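Local coordinates for alpha-catenin-like protein hmp-1 (PDB 5H5M), which binds beta-catenin and actin filaments within the cadherin–catenin complex of adherens junctions and is required for cell migration during body enclosure and cell shape changes during body elongation, at residues Ala114-Ile119 with Leu241-Ala246; Ala122-Arg127 with Ala280-Gly285; Gln180-Gln185 with Val224-Thr229; Ala230-Thr235 with Ala287-Asp292. All coordinates share one frame; numbering follows the deposited sequence.

Interaction 1. Residues Ala114-Ile119 with Leu241-Ala246; sequences AIVDHI and LAVSEA
Asp117 OD2 touches Val243 CG1 at 3.5 Å while accepting a hydrogen bond from NE2 of His247, one residue beyond Leu241-Ala246. The other oxygen, OD1, pairs with Arg58 in a salt bridge, and these two basic partners would probably favour the ionised form of a carboxylate that is buried. The CB of Asp117 points away from the opposite helix, but CG lies beside the backbone N (chi1 -83°), which brings OD2 back to the CG1 methyl of Val243, the two side chains crossing at about a right angle. Aspartate suits this place because a short carboxylate has two oxygens, one for His247 and one for Arg58.

The apolar half of the contact is a valine pair. Val116 CG1, placed anti to its own nitrogen (chi1 178°), comes within 3.7 Å of Val243 CB and 3.8 Å of Val243 CG2, so that one methyl rests against the branch point of the other residue. The pair thus joins helix 92-122 to helix 237-260 inside the M domain of this vinculin/alpha-catenin family protein, an all-helical region built from four-helix bundles. Beta-branched residues fit here: they are compact, and their methyls start right at the helix surface.

On another side of helix 92-122, His118 ND1 donates to Ala114 O one turn back, 2.7 Å away, with the acceptor in the plane of the ring. A weak bond from His118 N ends on the same oxygen. His118 NE2 is hydrogen-bonded to Ser53, and helix 142-166 packs against the imidazole through Val162 and Leu165.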
loop_
_atom_site.group_PDB
_atom_site.type_symbol
_atom_site.label_atom_id
_atom_site.label_comp_id
_atom_site.label_asym_id
_atom_site.label_seq_id
_atom_site.Cartn_x
_atom_site.Cartn_y
_atom_site.Cartn_z
ATOM N N ALA A 114 -6.302 3.649 -2.146
ATOM C CA ALA A 114 -5.375 4.046 -3.197
ATOM C C ALA A 114 -3.991 4.251 -2.589
ATOM O O ALA A 114 -2.976 3.894 -3.188
ATOM C CB ALA A 114 -5.852 5.315 -3.898
ATOM N N ILE A 115 -3.962 4.831 -1.393
ATOM C CA ILE A 115 -2.714 5.012 -0.663
ATOM C C ILE A 115 -2.174 3.653 -0.203
ATOM O O ILE A 115 -0.972 3.392 -0.281
ATOM C CB ILE A 115 -2.902 5.970 0.545
ATOM C CG1 ILE A 115 -2.513 7.403 0.160
ATOM C CG2 ILE A 115 -2.068 5.533 1.736
ATOM C CD1 ILE A 115 -3.263 7.968 -1.034
ATOM N N VAL A 116 -3.068 2.781 0.251
ATOM C CA VAL A 116 -2.663 1.447 0.687
ATOM C C VAL A 116 -2.122 0.633 -0.492
ATOM O O VAL A 116 -1.213 -0.180 -0.318
ATOM C CB VAL A 116 -3.827 0.700 1.367
ATOM C CG1 VAL A 116 -3.411 -0.702 1.765
ATOM C CG2 VAL A 116 -4.291 1.471 2.591
ATOM N N ASP A 117 -2.660 0.873 -1.689
ATOM C CA ASP A 117 -2.102 0.290 -2.913
ATOM C C ASP A 117 -0.605 0.558 -3.018
ATOM O O ASP A 117 0.183 -0.342 -3.312
ATOM C CB ASP A 117 -2.784 0.851 -4.162
ATOM C CG ASP A 117 -4.075 0.147 -4.498
ATOM O OD1 ASP A 117 -4.969 0.813 -5.055
ATOM O OD2 ASP A 117 -4.201 -1.065 -4.220
ATOM N N HIS A 118 -0.235 1.813 -2.787
ATOM C CA HIS A 118 1.151 2.244 -2.867
ATOM C C HIS A 118 1.987 1.647 -1.738
ATOM O O HIS A 118 3.100 1.180 -1.968
ATOM C CB HIS A 118 1.228 3.773 -2.844
ATOM C CG HIS A 118 0.684 4.424 -4.081
ATOM N ND1 HIS A 118 -0.667 4.511 -4.341
ATOM C CD2 HIS A 118 1.308 5.006 -5.129
ATOM C CE1 HIS A 118 -0.851 5.122 -5.499
ATOM N NE2 HIS A 118 0.331 5.434 -5.998
ATOM N N ILE A 119 1.441 1.657 -0.526
ATOM C CA ILE A 119 2.125 1.096 0.637
ATOM C C ILE A 119 2.340 -0.406 0.474
ATOM O O ILE A 119 3.397 -0.938 0.827
ATOM C CB ILE A 119 1.337 1.365 1.936
ATOM C CG1 ILE A 119 1.256 2.872 2.198
ATOM C CG2 ILE A 119 1.981 0.656 3.122
ATOM C CD1 ILE A 119 0.537 3.236 3.476
ATOM N N LEU A 241 -5.364 -5.320 4.786
ATOM C CA LEU A 241 -5.610 -6.732 4.534
ATOM C C LEU A 241 -6.439 -6.943 3.270
ATOM O O LEU A 241 -6.228 -7.912 2.541
ATOM C CB LEU A 241 -6.306 -7.375 5.735
ATOM C CG LEU A 241 -5.502 -7.391 7.037
ATOM C CD1 LEU A 241 -6.225 -8.202 8.089
ATOM C CD2 LEU A 241 -4.095 -7.933 6.814
ATOM N N ALA A 242 -7.376 -6.034 3.011
ATOM C CA ALA A 242 -8.235 -6.140 1.834
ATOM C C ALA A 242 -7.436 -5.904 0.554
ATOM O O ALA A 242 -7.616 -6.607 -0.441
ATOM C CB ALA A 242 -9.396 -5.155 1.927
ATOM N N VAL A 243 -6.552 -4.913 0.590
ATOM C CA VAL A 243 -5.685 -4.614 -0.542
ATOM C C VAL A 243 -4.618 -5.699 -0.711
ATOM O O VAL A 243 -4.335 -6.127 -1.831
ATOM C CB VAL A 243 -5.012 -3.231 -0.384
ATOM C CG1 VAL A 243 -3.896 -3.050 -1.398
ATOM C CG2 VAL A 243 -6.045 -2.120 -0.520
ATOM N N SER A 244 -4.042 -6.149 0.401
ATOM C CA SER A 244 -3.053 -7.227 0.368
ATOM C C SER A 244 -3.621 -8.471 -0.304
ATOM O O SER A 244 -2.974 -9.077 -1.158
ATOM C CB SER A 244 -2.572 -7.579 1.778
ATOM O OG SER A 244 -1.743 -6.560 2.307
ATOM N N GLU A 245 -4.838 -8.836 0.082
ATOM C CA GLU A 245 -5.503 -9.998 -0.495
ATOM C C GLU A 245 -5.749 -9.806 -1.990
ATOM O O GLU A 245 -5.526 -10.715 -2.785
ATOM C CB GLU A 245 -6.821 -10.267 0.233
ATOM C CG GLU A 245 -7.588 -11.468 -0.276
ATOM C CD GLU A 245 -8.915 -11.646 0.438
ATOM O OE1 GLU A 245 -8.972 -11.407 1.664
ATOM O OE2 GLU A 245 -9.903 -12.020 -0.230
ATOM N N ALA A 246 -6.199 -8.614 -2.368
ATOM C CA ALA A 246 -6.463 -8.308 -3.767
ATOM C C ALA A 246 -5.171 -8.291 -4.583
ATOM O O ALA A 246 -5.155 -8.695 -5.742
ATOM C CB ALA A 246 -7.188 -6.971 -3.891
#

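Interaction 2. Residues Ala122-Arg127 with Ala280-Gly285; sequences AFLDTR and AGSIRG
The flat groups that meet between Leu124 and Gly285 are peptide units rather than rings: the carbonyl of Leu124 presses on the helix backbone, its O atom 3.2 Å from Gly285 CA. No hydrogen bond forms here, and Leu124 O also stands 3.5 Å from Gly285 O, with no proton between these two acceptors. So close an approach depends on the glycine, since a CB at this position would clash with Leu124 O at about 2.5 Å.

Beside this backbone contact the leucine side chain covers the preceding turn of the helix. Its CG is held between the backbone N and the carbonyl carbon (chi1 72°), a crowded position; this, with chi2 also near +80°, brings both methyls to the helix. CD1 reaches Ser282 CA at 3.9 Å and lies 4.0 Å from Gly281 O; CD2 meets Ser282 CB at 4.1 Å. Serine is small enough to let CD1 come near the backbone while CD2 rests on its CB, and its hydroxyl is occupied in its own helix by a bond to Cys278 O.

The residues that follow Leu124 turn the chain into its next helix. Asp125 OD1 accepts a weak capping bond from Arg127 N, 3.4 Å away, and its OD2 bonds to Thr128.

The contact therefore sets the link between helix 92-122 and helix 128-137 against helix 276-300. Phe123, just before Leu124, packs instead on helices 142-166 and 207-233, while Ile283 and Arg284 face helix 305-339.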
loop_
_atom_site.group_PDB
_atom_site.type_symbol
_atom_site.label_atom_id
_atom_site.label_comp_id
_atom_site.label_asym_id
_atom_site.label_seq_id
_atom_site.Cartn_x
_atom_site.Cartn_y
_atom_site.Cartn_z
ATOM N N ALA A 122 5.218 -0.740 -2.246
ATOM C CA ALA A 122 6.513 -0.141 -1.935
ATOM C C ALA A 122 7.226 -0.802 -0.759
ATOM O O ALA A 122 8.454 -0.787 -0.692
ATOM C CB ALA A 122 6.343 1.347 -1.666
ATOM N N PHE A 123 6.461 -1.387 0.158
ATOM C CA PHE A 123 7.033 -1.891 1.404
ATOM C C PHE A 123 6.944 -3.408 1.549
ATOM O O PHE A 123 7.149 -3.940 2.640
ATOM C CB PHE A 123 6.358 -1.209 2.601
ATOM C CG PHE A 123 6.678 0.256 2.712
ATOM C CD1 PHE A 123 5.985 1.191 1.955
ATOM C CD2 PHE A 123 7.689 0.697 3.554
ATOM C CE1 PHE A 123 6.289 2.542 2.040
ATOM C CE2 PHE A 123 7.998 2.046 3.646
ATOM C CZ PHE A 123 7.298 2.971 2.886
ATOM N N LEU A 124 6.658 -4.108 0.455
ATOM C CA LEU A 124 6.584 -5.567 0.511
ATOM C C LEU A 124 7.966 -6.192 0.693
ATOM O O LEU A 124 8.076 -7.337 1.125
ATOM C CB LEU A 124 5.896 -6.136 -0.740
ATOM C CG LEU A 124 6.528 -6.166 -2.138
ATOM C CD1 LEU A 124 7.486 -7.337 -2.318
ATOM C CD2 LEU A 124 5.427 -6.239 -3.190
ATOM N N ASP A 125 9.017 -5.447 0.363
ATOM C CA ASP A 125 10.379 -5.949 0.521
ATOM C C ASP A 125 11.376 -4.806 0.642
ATOM O O ASP A 125 11.934 -4.346 -0.354
ATOM C CB ASP A 125 10.755 -6.859 -0.651
ATOM C CG ASP A 125 12.068 -7.591 -0.428
ATOM O OD1 ASP A 125 12.694 -7.401 0.636
ATOM O OD2 ASP A 125 12.464 -8.375 -1.317
ATOM N N THR A 126 11.607 -4.359 1.871
ATOM C CA THR A 126 12.483 -3.219 2.120
ATOM C C THR A 126 13.912 -3.637 2.474
ATOM O O THR A 126 14.771 -2.787 2.709
ATOM C CB THR A 126 11.934 -2.335 3.253
ATOM O OG1 THR A 126 11.765 -3.127 4.435
ATOM C CG2 THR A 126 10.601 -1.725 2.857
ATOM N N ARG A 127 14.167 -4.940 2.510
ATOM C CA ARG A 127 15.495 -5.426 2.873
ATOM C C ARG A 127 16.350 -5.808 1.665
ATOM O O ARG A 127 17.502 -5.384 1.561
ATOM C CB ARG A 127 15.391 -6.623 3.827
ATOM C CG ARG A 127 16.289 -6.481 5.050
ATOM C CD ARG A 127 16.440 -7.770 5.853
ATOM N NE ARG A 127 17.680 -7.775 6.634
ATOM C CZ ARG A 127 17.877 -7.075 7.750
ATOM N NH1 ARG A 127 16.915 -6.305 8.244
ATOM N NH2 ARG A 127 19.044 -7.152 8.380
ATOM N N ALA A 280 6.164 -14.677 -7.363
ATOM C CA ALA A 280 6.367 -15.393 -6.106
ATOM C C ALA A 280 7.058 -14.494 -5.085
ATOM O O ALA A 280 6.739 -14.531 -3.897
ATOM C CB ALA A 280 7.176 -16.661 -6.334
ATOM N N GLY A 281 7.996 -13.681 -5.561
ATOM C CA GLY A 281 8.686 -12.724 -4.716
ATOM C C GLY A 281 7.757 -11.684 -4.111
ATOM O O GLY A 281 7.925 -11.298 -2.953
ATOM N N SER A 282 6.777 -11.231 -4.888
ATOM C CA SER A 282 5.817 -10.237 -4.406
ATOM C C SER A 282 4.848 -10.857 -3.409
ATOM O O SER A 282 4.569 -10.281 -2.357
ATOM C CB SER A 282 5.037 -9.614 -5.569
ATOM O OG SER A 282 5.885 -8.867 -6.424
ATOM N N ILE A 283 4.331 -12.030 -3.754
ATOM C CA ILE A 283 3.399 -12.746 -2.895
ATOM C C ILE A 283 4.025 -13.047 -1.535
ATOM O O ILE A 283 3.404 -12.833 -0.495
ATOM C CB ILE A 283 2.932 -14.050 -3.557
ATOM C CG1 ILE A 283 2.075 -13.726 -4.780
ATOM C CG2 ILE A 283 2.154 -14.910 -2.572
ATOM C CD1 ILE A 283 1.534 -14.934 -5.500
ATOM N N ARG A 284 5.266 -13.521 -1.547
ATOM C CA ARG A 284 5.971 -13.820 -0.307
ATOM C C ARG A 284 6.118 -12.566 0.556
ATOM O O ARG A 284 5.816 -12.586 1.752
ATOM C CB ARG A 284 7.348 -14.423 -0.598
ATOM C CG ARG A 284 8.156 -14.711 0.655
ATOM C CD ARG A 284 9.522 -15.307 0.339
ATOM N NE ARG A 284 10.289 -15.536 1.562
ATOM C CZ ARG A 284 10.311 -16.687 2.229
ATOM N NH1 ARG A 284 9.618 -17.729 1.788
ATOM N NH2 ARG A 284 11.035 -16.798 3.335
ATOM N N GLY A 285 6.575 -11.480 -0.062
ATOM C CA GLY A 285 6.773 -10.224 0.633
ATOM C C GLY A 285 5.499 -9.674 1.246
ATOM O O GLY A 285 5.490 -9.264 2.406
#

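Interaction 3. Residues Gln180-Gln185 with Val224-Thr229; sequences QHTAAQ and VRLLTT
Helices 173-202 and 207-233 follow one another in the chain and run antiparallel as a helical hairpin, and Thr182 packs between them against Leu226 and Leu227. Its two branches divide the work. CG2, anti to the backbone N, meets Leu227 CB at 3.8 Å and approaches Leu226 CD2 at 4.1 Å. OG1 lies beside the backbone N (chi1 -53°) and touches Leu226 CD2 at 3.5 Å, yet its hydrogen bond goes to Val178 O in the previous turn of its own helix. Threonine suits this place because one branch offers a methyl to the partner helix while the other settles its polarity at home. The leucines cross it obliquely, Leu226 with a methyl and Leu227 with the root of its side chain; the rest of Leu227 packs on Ile179, Leu186 and Phe123. With an alanine here, both branches would go, and a gap would probably open beside Leu226 CD2 and Leu227 CB. On the far side of helix 207-233, Thr228 OG1 likewise bonds to Val224 O, 2.7 Å away. With no hydrogen bond joining the two segments, their contact rests on van der Waals packing, buried at Thr182 and Leu227 and open toward solvent at Leu226.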
loop_
_atom_site.group_PDB
_atom_site.type_symbol
_atom_site.label_atom_id
_atom_site.label_comp_id
_atom_site.label_asym_id
_atom_site.label_seq_id
_atom_site.Cartn_x
_atom_site.Cartn_y
_atom_site.Cartn_z
ATOM N N GLN A 180 7.057 12.543 7.781
ATOM C CA GLN A 180 7.648 13.498 6.852
ATOM C C GLN A 180 9.129 13.737 7.145
ATOM O O GLN A 180 9.939 13.814 6.219
ATOM C CB GLN A 180 6.877 14.816 6.878
ATOM C CG GLN A 180 5.527 14.716 6.185
ATOM C CD GLN A 180 4.705 15.979 6.292
ATOM O OE1 GLN A 180 4.828 16.737 7.254
ATOM N NE2 GLN A 180 3.851 16.210 5.302
ATOM N N HIS A 181 9.483 13.851 8.424
ATOM C CA HIS A 181 10.883 14.019 8.808
ATOM C C HIS A 181 11.711 12.791 8.433
ATOM O O HIS A 181 12.819 12.911 7.900
ATOM C CB HIS A 181 11.017 14.293 10.307
ATOM C CG HIS A 181 10.523 15.646 10.723
ATOM N ND1 HIS A 181 9.194 15.907 10.986
ATOM C CD2 HIS A 181 11.181 16.812 10.912
ATOM C CE1 HIS A 181 9.059 17.176 11.327
ATOM N NE2 HIS A 181 10.247 17.750 11.289
ATOM N N THR A 182 11.158 11.612 8.701
ATOM C CA THR A 182 11.828 10.357 8.396
ATOM C C THR A 182 12.011 10.189 6.892
ATOM O O THR A 182 13.059 9.735 6.436
ATOM C CB THR A 182 11.046 9.157 8.962
ATOM O OG1 THR A 182 10.800 9.364 10.359
ATOM C CG2 THR A 182 11.826 7.863 8.767
ATOM N N ALA A 183 10.999 10.577 6.122
ATOM C CA ALA A 183 11.073 10.492 4.666
ATOM C C ALA A 183 12.179 11.392 4.114
ATOM O O ALA A 183 12.934 10.985 3.228
ATOM C CB ALA A 183 9.737 10.852 4.039
ATOM N N ALA A 184 12.279 12.607 4.650
ATOM C CA ALA A 184 13.317 13.546 4.226
ATOM C C ALA A 184 14.716 13.044 4.588
ATOM O O ALA A 184 15.679 13.291 3.860
ATOM C CB ALA A 184 13.075 14.921 4.841
ATOM N N GLN A 185 14.827 12.346 5.716
ATOM C CA GLN A 185 16.108 11.788 6.137
ATOM C C GLN A 185 16.528 10.623 5.240
ATOM O O GLN A 185 17.700 10.498 4.885
ATOM C CB GLN A 185 16.050 11.337 7.598
ATOM C CG GLN A 185 16.063 12.487 8.590
ATOM C CD GLN A 185 15.981 12.020 10.031
ATOM O OE1 GLN A 185 14.894 11.854 10.581
ATOM N NE2 GLN A 185 17.137 11.810 10.651
ATOM N N VAL A 224 14.110 3.073 7.934
ATOM C CA VAL A 224 13.045 2.391 7.205
ATOM C C VAL A 224 12.083 1.701 8.174
ATOM O O VAL A 224 10.865 1.739 7.990
ATOM C CB VAL A 224 13.614 1.359 6.205
ATOM C CG1 VAL A 224 12.526 0.399 5.728
ATOM C CG2 VAL A 224 14.261 2.070 5.025
ATOM N N ARG A 225 12.635 1.083 9.213
ATOM C CA ARG A 225 11.829 0.417 10.229
ATOM C C ARG A 225 10.913 1.422 10.925
ATOM O O ARG A 225 9.731 1.161 11.145
ATOM C CB ARG A 225 12.729 -0.287 11.247
ATOM C CG ARG A 225 11.985 -1.050 12.331
ATOM C CD ARG A 225 12.939 -1.905 13.155
ATOM N NE ARG A 225 13.551 -2.967 12.357
ATOM C CZ ARG A 225 14.816 -2.967 11.944
ATOM N NH1 ARG A 225 15.622 -1.962 12.256
ATOM N NH2 ARG A 225 15.279 -3.978 11.218
ATOM N N LEU A 226 11.481 2.575 11.259
ATOM C CA LEU A 226 10.735 3.678 11.845
ATOM C C LEU A 226 9.597 4.118 10.924
ATOM O O LEU A 226 8.460 4.283 11.358
ATOM C CB LEU A 226 11.675 4.854 12.128
ATOM C CG LEU A 226 11.032 6.173 12.553
ATOM C CD1 LEU A 226 10.197 5.932 13.778
ATOM C CD2 LEU A 226 12.082 7.232 12.839
ATOM N N LEU A 227 9.915 4.302 9.648
ATOM C CA LEU A 227 8.948 4.785 8.672
ATOM C C LEU A 227 7.826 3.776 8.453
ATOM O O LEU A 227 6.654 4.145 8.354
ATOM C CB LEU A 227 9.642 5.096 7.346
ATOM C CG LEU A 227 8.715 5.402 6.167
ATOM C CD1 LEU A 227 7.901 6.650 6.447
ATOM C CD2 LEU A 227 9.499 5.542 4.868
ATOM N N THR A 228 8.195 2.501 8.380
ATOM C CA THR A 228 7.226 1.436 8.162
ATOM C C THR A 228 6.248 1.366 9.326
ATOM O O THR A 228 5.040 1.227 9.128
ATOM C CB THR A 228 7.912 0.070 7.988
ATOM O OG1 THR A 228 8.926 0.167 6.981
ATOM C CG2 THR A 228 6.895 -0.989 7.586
ATOM N N THR A 229 6.777 1.479 10.539
ATOM C CA THR A 229 5.949 1.461 11.733
ATOM C C THR A 229 4.993 2.652 11.742
ATOM O O THR A 229 3.800 2.500 12.006
ATOM C CB THR A 229 6.799 1.492 13.011
ATOM O OG1 THR A 229 7.662 0.351 13.032
ATOM C CG2 THR A 229 5.902 1.451 14.238
#

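Interaction 4. Residues Ala230-Thr235 with Ala287-Asp292; sequences ALDNIT and ALRVCD
Asp232 and Arg289 approach from opposite directions and meet in a two-pronged salt bridge. Arg289 NH2 donates to Asp232 OD1 at 3.0 Å, nearly straight (163°), using the syn lone pair of that oxygen. NH1 gives a weaker second bond to OD2 at 3.3 Å. Carboxylate and guanidinium are nearly coplanar, 15° apart, with Asp232 CG at the edge of the guanidinium. Arginine suits this task because its length spans two segments whose nearest alpha carbons, those of Asp232 and Asp292, are 10.2 Å apart.

Next outward, bends at chi2 and chi3 steer the arginine chain, which also packs on Phe123 and Phe240; Thr228 CG2 lies 3.4 Å from Arg289 NH1. Asp232 itself sits where helix 207-233 is ending. There Leu231 O accepts from Ile234 N and, on the opposite face of its plane, from Thr235 OG1 at 2.7 Å. An alanine in place of Asp232 would remove both acceptors, and the guanidinium would probably lose its charge partner and be freer to turn. Paired oxygens facing paired N-H groups are likely to favour one orientation, but the second bond is weak, so this surface bridge between helices 207-233 and 276-300 probably holds mainly through NH2 and OD1.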
loop_
_atom_site.group_PDB
_atom_site.type_symbol
_atom_site.label_atom_id
_atom_site.label_comp_id
_atom_site.label_asym_id
_atom_site.label_seq_id
_atom_site.Cartn_x
_atom_site.Cartn_y
_atom_site.Cartn_z
ATOM N N ALA A 230 5.523 3.834 11.446
ATOM C CA ALA A 230 4.713 5.048 11.455
ATOM C C ALA A 230 3.573 4.972 10.435
ATOM O O ALA A 230 2.447 5.378 10.729
ATOM C CB ALA A 230 5.584 6.261 11.195
ATOM N N LEU A 231 3.862 4.435 9.251
ATOM C CA LEU A 231 2.858 4.281 8.196
ATOM C C LEU A 231 1.749 3.294 8.556
ATOM O O LEU A 231 0.583 3.520 8.228
ATOM C CB LEU A 231 3.518 3.844 6.886
ATOM C CG LEU A 231 4.209 4.952 6.092
ATOM C CD1 LEU A 231 4.884 4.374 4.870
ATOM C CD2 LEU A 231 3.213 6.029 5.692
ATOM N N ASP A 232 2.110 2.198 9.216
ATOM C CA ASP A 232 1.115 1.228 9.669
ATOM C C ASP A 232 0.170 1.868 10.688
ATOM O O ASP A 232 -0.983 1.467 10.814
ATOM C CB ASP A 232 1.787 -0.011 10.279
ATOM C CG ASP A 232 2.541 -0.839 9.246
ATOM O OD1 ASP A 232 2.207 -0.747 8.046
ATOM O OD2 ASP A 232 3.464 -1.589 9.638
ATOM N N ASN A 233 0.670 2.872 11.402
ATOM C CA ASN A 233 -0.113 3.553 12.428
ATOM C C ASN A 233 -1.128 4.553 11.875
ATOM O O ASN A 233 -2.055 4.945 12.581
ATOM C CB ASN A 233 0.816 4.263 13.412
ATOM C CG ASN A 233 1.153 3.402 14.610
ATOM O OD1 ASN A 233 2.300 3.000 14.801
ATOM N ND2 ASN A 233 0.146 3.111 15.426
ATOM N N ILE A 234 -0.953 4.974 10.625
ATOM C CA ILE A 234 -1.934 5.848 9.986
ATOM C C ILE A 234 -2.693 5.073 8.910
ATOM O O ILE A 234 -3.311 5.656 8.019
ATOM C CB ILE A 234 -1.284 7.106 9.366
ATOM C CG1 ILE A 234 -0.342 6.734 8.220
ATOM C CG2 ILE A 234 -0.544 7.912 10.427
ATOM C CD1 ILE A 234 -0.012 7.911 7.315
ATOM N N THR A 235 -2.640 3.749 9.016
ATOM C CA THR A 235 -3.307 2.856 8.078
ATOM C C THR A 235 -4.268 1.937 8.828
ATOM O O THR A 235 -3.892 1.310 9.821
ATOM C CB THR A 235 -2.286 2.001 7.283
ATOM O OG1 THR A 235 -1.423 2.858 6.523
ATOM C CG2 THR A 235 -2.998 1.035 6.344
ATOM N N ALA A 287 2.720 -11.349 1.921
ATOM C CA ALA A 287 2.245 -12.294 2.923
ATOM C C ALA A 287 2.956 -12.085 4.253
ATOM O O ALA A 287 2.335 -12.144 5.315
ATOM C CB ALA A 287 2.436 -13.731 2.438
ATOM N N LEU A 288 4.259 -11.837 4.193
ATOM C CA LEU A 288 5.040 -11.623 5.403
ATOM C C LEU A 288 4.701 -10.275 6.043
ATOM O O LEU A 288 4.726 -10.136 7.269
ATOM C CB LEU A 288 6.537 -11.721 5.103
ATOM C CG LEU A 288 7.042 -13.149 4.868
ATOM C CD1 LEU A 288 8.534 -13.176 4.543
ATOM C CD2 LEU A 288 6.738 -14.025 6.076
ATOM N N ARG A 289 4.380 -9.287 5.212
ATOM C CA ARG A 289 3.923 -7.994 5.716
ATOM C C ARG A 289 2.596 -8.147 6.461
ATOM O O ARG A 289 2.393 -7.540 7.511
ATOM C CB ARG A 289 3.784 -6.989 4.570
ATOM C CG ARG A 289 5.094 -6.342 4.162
ATOM C CD ARG A 289 5.503 -5.265 5.166
ATOM N NE ARG A 289 4.675 -4.068 5.028
ATOM C CZ ARG A 289 4.308 -3.284 6.038
ATOM N NH1 ARG A 289 4.686 -3.562 7.280
ATOM N NH2 ARG A 289 3.550 -2.223 5.804
ATOM N N VAL A 290 1.706 -8.969 5.912
ATOM C CA VAL A 290 0.437 -9.286 6.560
ATOM C C VAL A 290 0.677 -9.908 7.938
ATOM O O VAL A 290 0.013 -9.556 8.911
ATOM C CB VAL A 290 -0.414 -10.246 5.694
ATOM C CG1 VAL A 290 -1.527 -10.896 6.519
ATOM C CG2 VAL A 290 -0.987 -9.512 4.498
ATOM N N CYS A 291 1.640 -10.821 8.019
ATOM C CA CYS A 291 2.001 -11.434 9.295
ATOM C C CYS A 291 2.502 -10.399 10.300
ATOM O O CYS A 291 2.079 -10.397 11.457
ATOM C CB CYS A 291 3.064 -12.520 9.096
ATOM S SG CYS A 291 2.486 -13.972 8.178
ATOM N N ASP A 292 3.403 -9.526 9.854
ATOM C CA ASP A 292 3.963 -8.485 10.719
ATOM C C ASP A 292 2.889 -7.565 11.288
ATOM O O ASP A 292 2.859 -7.289 12.488
ATOM C CB ASP A 292 4.986 -7.641 9.958
ATOM C CG ASP A 292 6.274 -8.386 9.687
ATOM O OD1 ASP A 292 6.540 -9.389 10.382
ATOM O OD2 ASP A 292 7.024 -7.961 8.781
#

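From the N terminus, helix 92-122 opens interaction 1 at Ala114-Ile119, and the loop just after it opens interaction 2 at Ala122-Arg127. The chain then forms interaction 3, closed locally between helices 173-202 and 207-233; this short loop lies wholly within the spans of interactions 1 and 2. Interaction 4 opens directly after it, on the end of helix 207-233. Helix 237-260 next closes interaction 1, and helix 276-300 closes interactions 2 and 4 in turn, so that these three spans all cross one another. Phe123 touches both Leu227 and Leu231, bringing interactions 2, 3 and 4 together, while Val290 joins interaction 4 to Leu241 and Ser244 of interaction 1.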